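Local atomic coordinates of major Capsid Protein VP1 (Chimpanzee polyomavirus Bob, PDB entry 6Y9I), a protein that forms pentameric building blocks of the polyomavirus capsid and probably engages glycan receptors on the host cell surface. Residues T19-L24 with Y280-L285; P28-N33 with Q63-S68; P126-N131 with G221-P226. All blocks are in the same frame, centred on the assembly; numbering follows the deposited sequence.

Interaction 1. Residues T19-L24 with Y280-L285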
ATOM      1  N   THR A  19      31.300 -23.843   4.704  1.00 32.92           N
ATOM      2  CA  THR A  19      30.493 -22.602   4.822  1.00 33.74           C
ATOM      3  C   THR A  19      31.169 -21.650   5.803  1.00 34.00           C
ATOM      4  O   THR A  19      31.979 -22.104   6.630  1.00 34.60           O
ATOM      5  CB  THR A  19      29.034 -22.914   5.168  1.00 34.28           C
ATOM      6  OG1 THR A  19      28.979 -23.463   6.478  1.00 37.03           O
ATOM      7  CG2 THR A  19      28.403 -23.894   4.207  1.00 36.49           C
ATOM      8  N   THR A  20      30.859 -20.364   5.685  1.00 30.56           N
ATOM      9  CA  THR A  20      31.312 -19.326   6.626  1.00 32.00           C
ATOM     10  C   THR A  20      30.286 -18.195   6.586  1.00 34.22           C
ATOM     11  O   THR A  20      29.424 -18.194   5.694  1.00 34.74           O
ATOM     12  CB  THR A  20      32.743 -18.889   6.306  1.00 33.59           C
ATOM     13  OG1 THR A  20      33.212 -18.162   7.444  1.00 38.26           O
ATOM     14  CG2 THR A  20      32.857 -18.068   5.043  1.00 32.72           C
ATOM     15  N   GLU A  21      30.409 -17.281   7.533  1.00 33.51           N
ATOM     16  CA  GLU A  21      29.458 -16.178   7.790  1.00 34.52           C
ATOM     17  C   GLU A  21      30.286 -14.931   8.069  1.00 30.45           C
ATOM     18  O   GLU A  21      31.255 -15.047   8.819  1.00 32.19           O
ATOM     19  CB  GLU A  21      28.625 -16.596   8.993  1.00 39.46           C
ATOM     20  CG  GLU A  21      27.403 -15.761   9.264  1.00 47.18           C
ATOM     21  CD  GLU A  21      26.703 -16.262  10.523  1.00 53.35           C
ATOM     22  OE1 GLU A  21      27.083 -15.839  11.656  1.00 58.32           O
ATOM     23  OE2 GLU A  21      25.831 -17.120  10.381  1.00 52.24           O
ATOM     24  N   ILE A  22      29.961 -13.791   7.468  1.00 28.19           N
ATOM     25  CA  ILE A  22      30.677 -12.535   7.802  1.00 29.73           C
ATOM     26  C   ILE A  22      29.608 -11.508   8.182  1.00 27.30           C
ATOM     27  O   ILE A  22      28.495 -11.609   7.701  1.00 26.16           O
ATOM     28  CB  ILE A  22      31.627 -12.080   6.679  1.00 34.71           C
ATOM     29  CG1 ILE A  22      30.865 -11.553   5.470  1.00 38.19           C
ATOM     30  CG2 ILE A  22      32.608 -13.182   6.298  1.00 36.70           C
ATOM     31  CD1 ILE A  22      30.553 -10.065   5.567  1.00 43.00           C
ATOM     32  N   GLU A  23      29.938 -10.620   9.098  1.00 26.57           N
ATOM     33  CA  GLU A  23      28.989  -9.586   9.569  1.00 28.25           C
ATOM     34  C   GLU A  23      29.730  -8.246   9.580  1.00 28.96           C
ATOM     35  O   GLU A  23      30.944  -8.234   9.799  1.00 26.36           O
ATOM     36  CB  GLU A  23      28.297 -10.063  10.847  1.00 32.71           C
ATOM     37  CG  GLU A  23      29.086  -9.935  12.131  1.00 39.93           C
ATOM     38  CD  GLU A  23      28.289 -10.325  13.375  1.00 46.26           C
ATOM     39  OE1 GLU A  23      28.849 -10.174  14.489  1.00 53.66           O
ATOM     40  OE2 GLU A  23      27.097 -10.755  13.238  1.00 43.92           O
ATOM     41  N   LEU A  24      29.033  -7.175   9.213  1.00 25.84           N
ATOM     42  CA  LEU A  24      29.586  -5.811   9.283  1.00 28.18           C
ATOM     43  C   LEU A  24      28.459  -4.785   9.239  1.00 27.57           C
ATOM     44  O   LEU A  24      27.298  -5.140   8.919  1.00 23.53           O
ATOM     45  CB  LEU A  24      30.595  -5.570   8.167  1.00 32.41           C
ATOM     46  CG  LEU A  24      30.039  -5.437   6.753  1.00 35.79           C
ATOM     47  CD1 LEU A  24      30.977  -4.577   5.932  1.00 39.34           C
ATOM     48  CD2 LEU A  24      29.847  -6.797   6.111  1.00 35.37           C
ATOM     49  N   TYR A 280      23.255  -2.971   8.871  1.00 22.11           N
ATOM     50  CA  TYR A 280      23.938  -4.229   9.222  1.00 21.11           C
ATOM     51  C   TYR A 280      23.812  -5.231   8.073  1.00 22.38           C
ATOM     52  O   TYR A 280      22.725  -5.347   7.464  1.00 18.85           O
ATOM     53  CB  TYR A 280      23.300  -4.798  10.478  1.00 21.48           C
ATOM     54  CG  TYR A 280      23.789  -6.167  10.830  1.00 22.06           C
ATOM     55  CD1 TYR A 280      24.963  -6.347  11.548  1.00 21.44           C
ATOM     56  CD2 TYR A 280      23.039  -7.268  10.484  1.00 22.86           C
ATOM     57  CE1 TYR A 280      25.401  -7.621  11.861  1.00 22.74           C
ATOM     58  CE2 TYR A 280      23.450  -8.544  10.813  1.00 25.86           C
ATOM     59  CZ  TYR A 280      24.617  -8.707  11.530  1.00 23.62           C
ATOM     60  OH  TYR A 280      24.971  -9.974  11.821  1.00 28.35           O
ATOM     61  N   PHE A 281      24.833  -6.069   7.916  1.00 20.96           N
ATOM     62  CA  PHE A 281      24.852  -7.198   6.958  1.00 21.41           C
ATOM     63  C   PHE A 281      25.385  -8.446   7.660  1.00 22.75           C
ATOM     64  O   PHE A 281      26.433  -8.371   8.348  1.00 24.27           O
ATOM     65  CB  PHE A 281      25.818  -6.930   5.805  1.00 21.71           C
ATOM     66  CG  PHE A 281      25.451  -5.813   4.870  1.00 22.13           C
ATOM     67  CD1 PHE A 281      25.681  -4.492   5.227  1.00 21.28           C
ATOM     68  CD2 PHE A 281      24.948  -6.085   3.602  1.00 22.53           C
ATOM     69  CE1 PHE A 281      25.380  -3.469   4.348  1.00 19.84           C
ATOM     70  CE2 PHE A 281      24.662  -5.051   2.717  1.00 21.46           C
ATOM     71  CZ  PHE A 281      24.874  -3.755   3.103  1.00 20.02           C
ATOM     72  N   LYS A 282      24.699  -9.560   7.483  1.00 23.95           N
ATOM     73  CA  LYS A 282      25.254 -10.900   7.773  1.00 24.17           C
ATOM     74  C   LYS A 282      25.116 -11.704   6.492  1.00 25.62           C
ATOM     75  O   LYS A 282      23.973 -11.904   6.034  1.00 26.00           O
ATOM     76  CB  LYS A 282      24.525 -11.567   8.934  1.00 25.47           C
ATOM     77  CG  LYS A 282      25.055 -12.938   9.330  1.00 30.84           C
ATOM     78  CD  LYS A 282      24.098 -13.736  10.209  1.00 36.68           C
ATOM     79  CE  LYS A 282      23.317 -12.911  11.216  1.00 42.47           C
ATOM     80  NZ  LYS A 282      22.678 -13.759  12.251  1.00 45.73           N
ATOM     81  N   VAL A 283      26.240 -12.123   5.930  1.00 23.06           N
ATOM     82  CA  VAL A 283      26.266 -12.821   4.627  1.00 22.41           C
ATOM     83  C   VAL A 283      26.768 -14.237   4.891  1.00 23.22           C
ATOM     84  O   VAL A 283      27.816 -14.385   5.544  1.00 23.52           O
ATOM     85  CB  VAL A 283      27.165 -12.072   3.621  1.00 23.55           C
ATOM     86  CG1 VAL A 283      27.193 -12.780   2.273  1.00 24.51           C
ATOM     87  CG2 VAL A 283      26.738 -10.633   3.457  1.00 22.25           C
ATOM     88  N   THR A 284      26.034 -15.229   4.402  1.00 25.06           N
ATOM     89  CA  THR A 284      26.405 -16.661   4.468  1.00 25.79           C
ATOM     90  C   THR A 284      27.055 -17.047   3.137  1.00 26.26           C
ATOM     91  O   THR A 284      26.476 -16.756   2.061  1.00 24.57           O
ATOM     92  CB  THR A 284      25.189 -17.543   4.769  1.00 26.68           C
ATOM     93  OG1 THR A 284      24.637 -17.119   6.014  1.00 27.42           O
ATOM     94  CG2 THR A 284      25.548 -19.005   4.866  1.00 29.42           C
ATOM     95  N   LEU A 285      28.233 -17.661   3.199  1.00 27.93           N
ATOM     96  CA  LEU A 285      28.993 -18.067   1.996  1.00 25.87           C
ATOM     97  C   LEU A 285      29.321 -19.555   2.056  1.00 25.08           C
ATOM     98  O   LEU A 285      29.498 -20.100   3.164  1.00 23.29           O
ATOM     99  CB  LEU A 285      30.264 -17.225   1.909  1.00 28.31           C
ATOM    100  CG  LEU A 285      30.028 -15.711   1.849  1.00 25.67           C
ATOM    101  CD1 LEU A 285      30.355 -15.069   3.187  1.00 24.05           C
ATOM    102  CD2 LEU A 285      30.860 -15.084   0.742  1.00 26.04           C
TER
HETATM  103  O   HOH W   1      24.129 -16.347  12.400  1.00 42.38           O
HETATM  104  O   HOH W   2      25.527 -14.495  13.610  1.00 43.24           O
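Tyr280 OH donates a 2.7 Å hydrogen bond to Glu23 OE2, tying together two neighbouring antiparallel strands, 8-26 and 272-291, of the VP1 jelly roll. The carboxylate oxygen is met on its anti side, 32° out of the carboxylate plane, yet sits at the edge of the tyrosine ring and in the ring plane. Glu23 CG lies between its backbone N and carbonyl carbon (chi1 79°), a torsion that turns the extended chain so that its carboxylate crosses the phenol obliquely. A magnesium ion is about 3 Å from the nearest atom of this side chain, and Ser207 of a second subunit packs on both Glu23 and Tyr280.

The strands themselves run in regular register. Thr20-Leu285, Ile22-Val283 and Leu24-Phe281 are hydrogen-bonded pairs, each closed by two backbone bonds; the one from Leu285 N to Thr20 O is nearly straight, at 177°. In the alternating non-hydrogen-bonded pairs CA-H groups approach carbonyls, as between Glu23 CA and Phe281 O (3.1 Å).

Thr20, Ile22, Leu24, Phe281, Val283 and Leu285 share one face; Ile22 and Val283 pack on Leu253, Leu24 and Phe281 on Val255, and Leu285 on Trp89. Ile22 CG1 touches Val283 CB at 4.2 Å, and Leu24 CD2 lies against Phe281 CB.

On the other face Glu21 and Lys282 meet through their aliphatic parts, with Glu21 CD 3.6 Å from Lys282 CD. Water bridges their charged ends: one molecule accepts from Lys282 NZ and donates to Glu21 OE2. A second donates to Glu21 OE1 at 2.8 Å and accepts only a weak bond from Lys282 NZ.

Interaction 2. Residues P28-N33 with Q63-S68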
ATOM      1  N   PRO A  28      26.200   5.525   7.766  1.00 25.23           N
ATOM      2  CA  PRO A  28      25.632   6.350   6.699  1.00 24.09           C
ATOM      3  C   PRO A  28      26.636   7.421   6.250  1.00 23.62           C
ATOM      4  O   PRO A  28      27.389   7.913   7.098  1.00 21.56           O
ATOM      5  CB  PRO A  28      24.402   6.979   7.338  1.00 24.50           C
ATOM      6  CG  PRO A  28      24.735   7.016   8.806  1.00 27.23           C
ATOM      7  CD  PRO A  28      25.579   5.780   9.069  1.00 25.21           C
ATOM      8  N   ARG A  29      26.655   7.700   4.944  1.00 22.20           N
ATOM      9  CA  ARG A  29      27.472   8.777   4.320  1.00 21.66           C
ATOM     10  C   ARG A  29      26.543   9.807   3.680  1.00 20.84           C
ATOM     11  O   ARG A  29      26.413   9.841   2.421  1.00 23.05           O
ATOM     12  CB  ARG A  29      28.503   8.131   3.386  1.00 23.76           C
ATOM     13  CG  ARG A  29      29.387   7.120   4.094  1.00 24.60           C
ATOM     14  CD  ARG A  29      30.384   7.774   5.007  1.00 27.00           C
ATOM     15  NE  ARG A  29      31.212   6.827   5.740  1.00 28.05           N
ATOM     16  CZ  ARG A  29      31.142   6.596   7.050  1.00 28.63           C
ATOM     17  NH1 ARG A  29      30.214   7.156   7.803  1.00 29.98           N
ATOM     18  NH2 ARG A  29      31.972   5.746   7.611  1.00 31.47           N
ATOM     19  N   MET A  30      25.912  10.644   4.518  1.00 21.56           N
ATOM     20  CA  MET A  30      24.844  11.585   4.068  1.00 22.61           C
ATOM     21  C   MET A  30      25.496  12.894   3.612  1.00 20.84           C
ATOM     22  O   MET A  30      24.775  13.791   3.123  1.00 20.68           O
ATOM     23  CB  MET A  30      23.832  11.866   5.176  1.00 22.90           C
ATOM     24  CG  MET A  30      22.924  10.683   5.487  1.00 24.39           C
ATOM     25  SD  MET A  30      21.931  10.105   4.094  1.00 23.81           S
ATOM     26  CE  MET A  30      22.884   8.718   3.491  1.00 25.44           C
ATOM     27  N   GLY A  31      26.815  13.006   3.782  1.00 21.95           N
ATOM     28  CA  GLY A  31      27.619  14.149   3.312  1.00 22.52           C
ATOM     29  C   GLY A  31      28.585  14.612   4.393  1.00 24.58           C
ATOM     30  O   GLY A  31      29.782  14.813   4.099  1.00 26.34           O
ATOM     31  N   ILE A  32      28.083  14.749   5.615  1.00 26.89           N
ATOM     32  CA  ILE A  32      28.911  14.916   6.832  1.00 27.26           C
ATOM     33  C   ILE A  32      29.269  13.513   7.314  1.00 25.98           C
ATOM     34  O   ILE A  32      28.448  12.857   7.998  1.00 26.75           O
ATOM     35  CB  ILE A  32      28.219  15.802   7.873  1.00 29.69           C
ATOM     36  CG1 ILE A  32      27.966  17.201   7.291  1.00 32.35           C
ATOM     37  CG2 ILE A  32      29.059  15.850   9.136  1.00 28.04           C
ATOM     38  CD1 ILE A  32      26.834  17.946   7.927  1.00 35.17           C
ATOM     39  N   ASN A  33      30.460  13.076   6.912  1.00 24.26           N
ATOM     40  CA  ASN A  33      30.828  11.645   6.832  1.00 25.20           C
ATOM     41  C   ASN A  33      31.783  11.285   7.958  1.00 28.01           C
ATOM     42  O   ASN A  33      32.208  10.132   8.021  1.00 25.99           O
ATOM     43  CB  ASN A  33      31.392  11.310   5.458  1.00 24.06           C
ATOM     44  CG  ASN A  33      30.335  11.371   4.385  1.00 26.05           C
ATOM     45  OD1 ASN A  33      29.139  11.435   4.689  1.00 25.56           O
ATOM     46  ND2 ASN A  33      30.765  11.328   3.132  1.00 25.52           N
ATOM     47  N   GLN A  63      26.709  18.280   0.963  1.00 23.30           N
ATOM     48  CA  GLN A  63      25.247  18.448   0.684  1.00 23.13           C
ATOM     49  C   GLN A  63      24.690  17.298  -0.161  1.00 23.46           C
ATOM     50  O   GLN A  63      23.492  17.408  -0.577  1.00 20.77           O
ATOM     51  CB  GLN A  63      24.964  19.752  -0.075  1.00 22.61           C
ATOM     52  CG  GLN A  63      25.370  20.991   0.688  1.00 25.26           C
ATOM     53  CD  GLN A  63      25.187  22.225  -0.156  1.00 25.57           C
ATOM     54  OE1 GLN A  63      25.956  22.477  -1.082  1.00 28.90           O
ATOM     55  NE2 GLN A  63      24.126  22.959   0.117  1.00 25.23           N
ATOM     56  N   MET A  64      25.498  16.274  -0.463  1.00 22.18           N
ATOM     57  CA  MET A  64      25.123  15.217  -1.446  1.00 22.84           C
ATOM     58  C   MET A  64      25.290  13.859  -0.781  1.00 23.08           C
ATOM     59  O   MET A  64      26.413  13.402  -0.521  1.00 24.70           O
ATOM     60  CB  MET A  64      25.973  15.295  -2.704  1.00 25.04           C
ATOM     61  CG  MET A  64      25.956  16.663  -3.345  1.00 27.77           C
ATOM     62  SD  MET A  64      26.915  16.659  -4.873  1.00 30.58           S
ATOM     63  CE  MET A  64      25.728  15.900  -5.969  1.00 28.54           C
ATOM     64  N   PRO A  65      24.172  13.225  -0.357  1.00 22.08           N
ATOM     65  CA  PRO A  65      24.251  11.881   0.215  1.00 20.71           C
ATOM     66  C   PRO A  65      24.926  10.930  -0.773  1.00 19.48           C
ATOM     67  O   PRO A  65      24.719  11.030  -1.990  1.00 19.76           O
ATOM     68  CB  PRO A  65      22.787  11.540   0.530  1.00 21.20           C
ATOM     69  CG  PRO A  65      22.127  12.899   0.704  1.00 21.36           C
ATOM     70  CD  PRO A  65      22.817  13.793  -0.292  1.00 21.23           C
ATOM     71  N   GLN A  66      25.722  10.023  -0.222  1.00 20.90           N
ATOM     72  CA  GLN A  66      26.629   9.132  -0.977  1.00 20.47           C
ATOM     73  C   GLN A  66      26.372   7.677  -0.577  1.00 19.89           C
ATOM     74  O   GLN A  66      25.876   7.422   0.525  1.00 22.06           O
ATOM     75  CB  GLN A  66      28.084   9.515  -0.675  1.00 20.08           C
ATOM     76  CG  GLN A  66      28.483  10.897  -1.199  1.00 21.95           C
ATOM     77  CD  GLN A  66      29.340  11.700  -0.229  1.00 25.28           C
ATOM     78  OE1 GLN A  66      30.156  11.146   0.525  1.00 27.05           O
ATOM     79  NE2 GLN A  66      29.157  13.020  -0.236  1.00 22.29           N
ATOM     80  N   TYR A  67      26.764   6.762  -1.435  1.00 20.45           N
ATOM     81  CA  TYR A  67      26.726   5.314  -1.152  1.00 20.82           C
ATOM     82  C   TYR A  67      27.826   4.977  -0.163  1.00 21.71           C
ATOM     83  O   TYR A  67      28.930   5.542  -0.234  1.00 22.67           O
ATOM     84  CB  TYR A  67      26.907   4.499  -2.426  1.00 19.97           C
ATOM     85  CG  TYR A  67      25.746   4.588  -3.370  1.00 20.00           C
ATOM     86  CD1 TYR A  67      24.600   3.846  -3.168  1.00 22.01           C
ATOM     87  CD2 TYR A  67      25.806   5.405  -4.478  1.00 21.05           C
ATOM     88  CE1 TYR A  67      23.549   3.892  -4.072  1.00 23.23           C
ATOM     89  CE2 TYR A  67      24.762   5.486  -5.377  1.00 21.81           C
ATOM     90  CZ  TYR A  67      23.621   4.725  -5.177  1.00 22.96           C
ATOM     91  OH  TYR A  67      22.583   4.813  -6.076  1.00 22.27           O
ATOM     92  N   SER A  68      27.524   4.024   0.688  1.00 21.34           N
ATOM     93  CA  SER A  68      28.471   3.370   1.608  1.00 22.51           C
ATOM     94  C   SER A  68      28.983   2.108   0.921  1.00 22.65           C
ATOM     95  O   SER A  68      28.220   1.525   0.155  1.00 22.75           O
ATOM     96  CB  SER A  68      27.812   3.066   2.907  1.00 25.74           C
ATOM     97  OG  SER A  68      27.283   4.252   3.467  1.00 27.71           O
TER
HETATM   98  O   HOH W   3      25.435   6.106   2.859  1.00 22.38           O
HETATM   99  O   HOH W   4      31.145  14.698   1.796  1.00 30.77           O
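The side-chain amides of Asn33 and Gln66 stand almost perpendicular, their planes 82° apart, and join two parts of the long loop that precedes strand 68-73 of the jelly roll. Asn33 ND2 donates to Gln66 OE1 at 2.7 Å; the acceptor lies in the Asn33 amide plane, whereas the donor is tilted 31° from the Gln66 carbonyl plane. The other end of the Asn33 amide is also used, since OD1 accepts Gly31 N at 2.9 Å and so ties the turn back on itself. Gln66 reaches Asn33 through a chain bent at chi2, while its own backbone N binds Arg29 O at 2.7 Å.

Met30 and Pro65 cross at about a right angle. A bend at chi2 brings Met30 SD to 3.9 Å from Pro65 CB, and another at chi3 sets the direction of CE; Ile260 of strand 252-265 packs on both residues.

Arg29 starts toward the 63-68 segment, its CG passing 3.6 Å from Ser68 OG, but its guanidinium leads elsewhere. There NE forms a salt bridge with Asp194 and NH1 binds Pro28 O and Tyr43 OH, while Asn33 O lies over one face of the group, offset toward its rim. Ser68 OG is bonded to Glu27 O as well. A water completes the junction: it accepts from Arg29 N, donates to Gln66 O and lies 2.7 Å from Ser68 OG.

Interaction 3. Residues P126-N131 with G221-P226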
ATOM      1  N   PRO A 126       9.028  15.719  12.686  1.00 20.80           N
ATOM      2  CA  PRO A 126       9.949  14.595  12.767  1.00 20.00           C
ATOM      3  C   PRO A 126      10.612  14.371  11.401  1.00 20.52           C
ATOM      4  O   PRO A 126      10.231  15.006  10.435  1.00 22.13           O
ATOM      5  CB  PRO A 126       9.023  13.431  13.085  1.00 20.20           C
ATOM      6  CG  PRO A 126       7.750  13.796  12.265  1.00 20.57           C
ATOM      7  CD  PRO A 126       7.633  15.294  12.440  1.00 21.16           C
ATOM      8  N   ILE A 127      11.577  13.468  11.343  1.00 21.56           N
ATOM      9  CA  ILE A 127      12.142  13.005  10.052  1.00 20.62           C
ATOM     10  C   ILE A 127      10.985  12.488   9.182  1.00 23.96           C
ATOM     11  O   ILE A 127      10.188  11.670   9.651  1.00 23.15           O
ATOM     12  CB  ILE A 127      13.252  11.965  10.258  1.00 20.30           C
ATOM     13  CG1 ILE A 127      14.385  12.507  11.136  1.00 20.25           C
ATOM     14  CG2 ILE A 127      13.775  11.477   8.920  1.00 19.65           C
ATOM     15  CD1 ILE A 127      15.128  13.679  10.542  1.00 19.91           C
ATOM     16  N   GLU A 128      10.882  13.013   7.956  1.00 21.90           N
ATOM     17  CA  GLU A 128       9.928  12.536   6.936  1.00 23.00           C
ATOM     18  C   GLU A 128      10.446  12.878   5.539  1.00 22.29           C
ATOM     19  O   GLU A 128      11.486  13.524   5.416  1.00 23.87           O
ATOM     20  CB  GLU A 128       8.537  13.116   7.216  1.00 26.18           C
ATOM     21  CG  GLU A 128       8.456  14.635   7.245  1.00 29.29           C
ATOM     22  CD  GLU A 128       7.088  15.150   7.722  1.00 38.23           C
ATOM     23  OE1 GLU A 128       6.341  14.357   8.346  1.00 36.58           O
ATOM     24  OE2 GLU A 128       6.747  16.329   7.438  1.00 38.72           O
ATOM     25  N   GLY A 129       9.723  12.481   4.513  1.00 21.62           N
ATOM     26  CA  GLY A 129      10.074  12.829   3.127  1.00 24.44           C
ATOM     27  C   GLY A 129      10.880  11.719   2.488  1.00 26.52           C
ATOM     28  O   GLY A 129      10.735  10.560   2.917  1.00 27.03           O
ATOM     29  N   MET A 130      11.691  12.052   1.490  1.00 28.04           N
ATOM     30  CA  MET A 130      12.254  11.036   0.565  1.00 30.59           C
ATOM     31  C   MET A 130      13.056   9.987   1.342  1.00 29.27           C
ATOM     32  O   MET A 130      13.808  10.334   2.289  1.00 29.41           O
ATOM     33  CB  MET A 130      13.090  11.643  -0.562  1.00 36.48           C
ATOM     34  CG  MET A 130      14.138  12.602  -0.098  1.00 44.35           C
ATOM     35  SD  MET A 130      14.020  14.090  -1.088  1.00 60.05           S
ATOM     36  CE  MET A 130      12.752  14.982  -0.200  1.00 43.39           C
ATOM     37  N   ASN A 131      12.792   8.736   0.976  1.00 24.03           N
ATOM     38  CA  ASN A 131      13.369   7.498   1.520  1.00 22.88           C
ATOM     39  C   ASN A 131      14.012   6.803   0.332  1.00 24.35           C
ATOM     40  O   ASN A 131      13.302   6.603  -0.699  1.00 23.15           O
ATOM     41  CB  ASN A 131      12.294   6.645   2.213  1.00 24.01           C
ATOM     42  CG  ASN A 131      12.269   6.866   3.707  1.00 28.64           C
ATOM     43  OD1 ASN A 131      12.659   5.976   4.475  1.00 28.48           O
ATOM     44  ND2 ASN A 131      11.865   8.066   4.118  1.00 26.38           N
ATOM     45  N   GLY A 221       9.214  12.799  -2.424  1.00 24.40           N
ATOM     46  CA  GLY A 221       8.426  13.861  -1.783  1.00 22.95           C
ATOM     47  C   GLY A 221       9.095  14.363  -0.515  1.00 24.58           C
ATOM     48  O   GLY A 221       9.964  13.667   0.044  1.00 24.42           O
ATOM     49  N   LEU A 222       8.679  15.524  -0.036  1.00 24.04           N
ATOM     50  CA  LEU A 222       9.245  16.127   1.196  1.00 25.59           C
ATOM     51  C   LEU A 222       8.437  15.828   2.453  1.00 26.71           C
ATOM     52  O   LEU A 222       9.030  15.975   3.524  1.00 28.30           O
ATOM     53  CB  LEU A 222       9.367  17.630   0.986  1.00 26.52           C
ATOM     54  CG  LEU A 222      10.659  18.024   0.283  1.00 27.47           C
ATOM     55  CD1 LEU A 222      10.553  19.442  -0.238  1.00 27.92           C
ATOM     56  CD2 LEU A 222      11.842  17.885   1.233  1.00 29.18           C
ATOM     57  N   ASN A 223       7.166  15.429   2.361  1.00 25.40           N
ATOM     58  CA  ASN A 223       6.326  15.272   3.576  1.00 28.89           C
ATOM     59  C   ASN A 223       5.844  13.829   3.730  1.00 27.51           C
ATOM     60  O   ASN A 223       5.009  13.592   4.613  1.00 28.59           O
ATOM     61  CB  ASN A 223       5.182  16.279   3.583  1.00 34.03           C
ATOM     62  CG  ASN A 223       5.694  17.701   3.695  1.00 40.82           C
ATOM     63  OD1 ASN A 223       5.458  18.505   2.807  1.00 47.34           O
ATOM     64  ND2 ASN A 223       6.432  18.018   4.750  1.00 43.48           N
ATOM     65  N   THR A 224       6.372  12.900   2.941  1.00 24.95           N
ATOM     66  CA  THR A 224       5.927  11.488   2.907  1.00 25.96           C
ATOM     67  C   THR A 224       6.351  10.772   4.189  1.00 25.55           C
ATOM     68  O   THR A 224       7.488  10.856   4.595  1.00 23.92           O
ATOM     69  CB  THR A 224       6.522  10.739   1.709  1.00 25.56           C
ATOM     70  OG1 THR A 224       6.384  11.594   0.566  1.00 29.07           O
ATOM     71  CG2 THR A 224       5.864   9.388   1.528  1.00 24.19           C
ATOM     72  N   PRO A 225       5.468  10.000   4.844  1.00 25.07           N
ATOM     73  CA  PRO A 225       5.854   9.185   6.001  1.00 27.83           C
ATOM     74  C   PRO A 225       6.897   8.125   5.684  1.00 24.53           C
ATOM     75  O   PRO A 225       6.688   7.316   4.787  1.00 24.62           O
ATOM     76  CB  PRO A 225       4.557   8.430   6.348  1.00 25.81           C
ATOM     77  CG  PRO A 225       3.483   9.311   5.806  1.00 27.68           C
ATOM     78  CD  PRO A 225       4.050   9.847   4.510  1.00 26.69           C
ATOM     79  N   PRO A 226       8.049   8.091   6.380  1.00 24.95           N
ATOM     80  CA  PRO A 226       9.005   6.996   6.235  1.00 26.63           C
ATOM     81  C   PRO A 226       8.343   5.680   6.636  1.00 24.75           C
ATOM     82  O   PRO A 226       7.728   5.662   7.680  1.00 24.45           O
ATOM     83  CB  PRO A 226      10.129   7.292   7.237  1.00 26.55           C
ATOM     84  CG  PRO A 226       9.971   8.766   7.504  1.00 28.46           C
ATOM     85  CD  PRO A 226       8.490   9.076   7.361  1.00 26.94           C
TER
HETATM   86  O   HOH W   5       4.847  12.721   7.191  1.00 31.43           O
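Gly129 N donates to Thr224 O at 2.8 Å, in the carbonyl plane and on a lone pair, where two loops of the jelly roll meet: one leads into strand 131-138, the other runs from strand 212-219 to strand 227-231. The N-H is well aligned, at 167°. Close backbone approach accompanies this bond, with Gly129 CA 3.3 Å from Leu222 O. The positive phi of Gly129 suits a residue without a side chain, and a CB there would run into Leu222 O.

The polar side chains add a second link. Asn223 ND2 donates a hydrogen bond to Glu128 OE2 at 3.2 Å; the acceptor is near the amide plane, but the donor comes from above the carboxylate, the two planes being 81° apart. A water also donates to both Glu128 OE1 and Asn223 O.

Van der Waals packing flanks these bonds. Met130 and Leu222 lie side by side, Met130 CE and Leu222 CD2 only 3.4 Å apart, tighter than usual. Leu222 also packs on Pro126 of a third subunit, as Pro126 does on Leu222 of the second, so this packing between subunits is repeated toward both neighbours. Pro226 CG rests 3.6 Å from Ile127 O, and the Pro226 and Asn131 side chains cross at about a right angle.

Asn131 itself is fixed from both ends, OD1 by His133 NE2 and ND2 by Gly129 O at 3.0 Å, the latter oxygen lying in the amide plane.

How the interactions relate
The three contacts fix separate parts of one jelly-roll subunit. Segment 28-33 of interaction 2 follows soon after 19-24 of interaction 1 in sequence, yet the centres are 24 Å apart: the chain leaves a regular strand pair for a buried loop junction. Interaction 3 joins two further loops, its centre 18 Å from that of interaction 2 and 31 Å from that of interaction 1; the nearest atoms of interactions 2 and 3 are about 8 Å apart, so they do not touch. Both interactions 1 and 3 touch the second subunit, whereas interaction 2 lies deeper, its centre about 9 Å from the chain centre. A magnesium ion is about 7 Å from the Arg29 side chain, between nearest atoms.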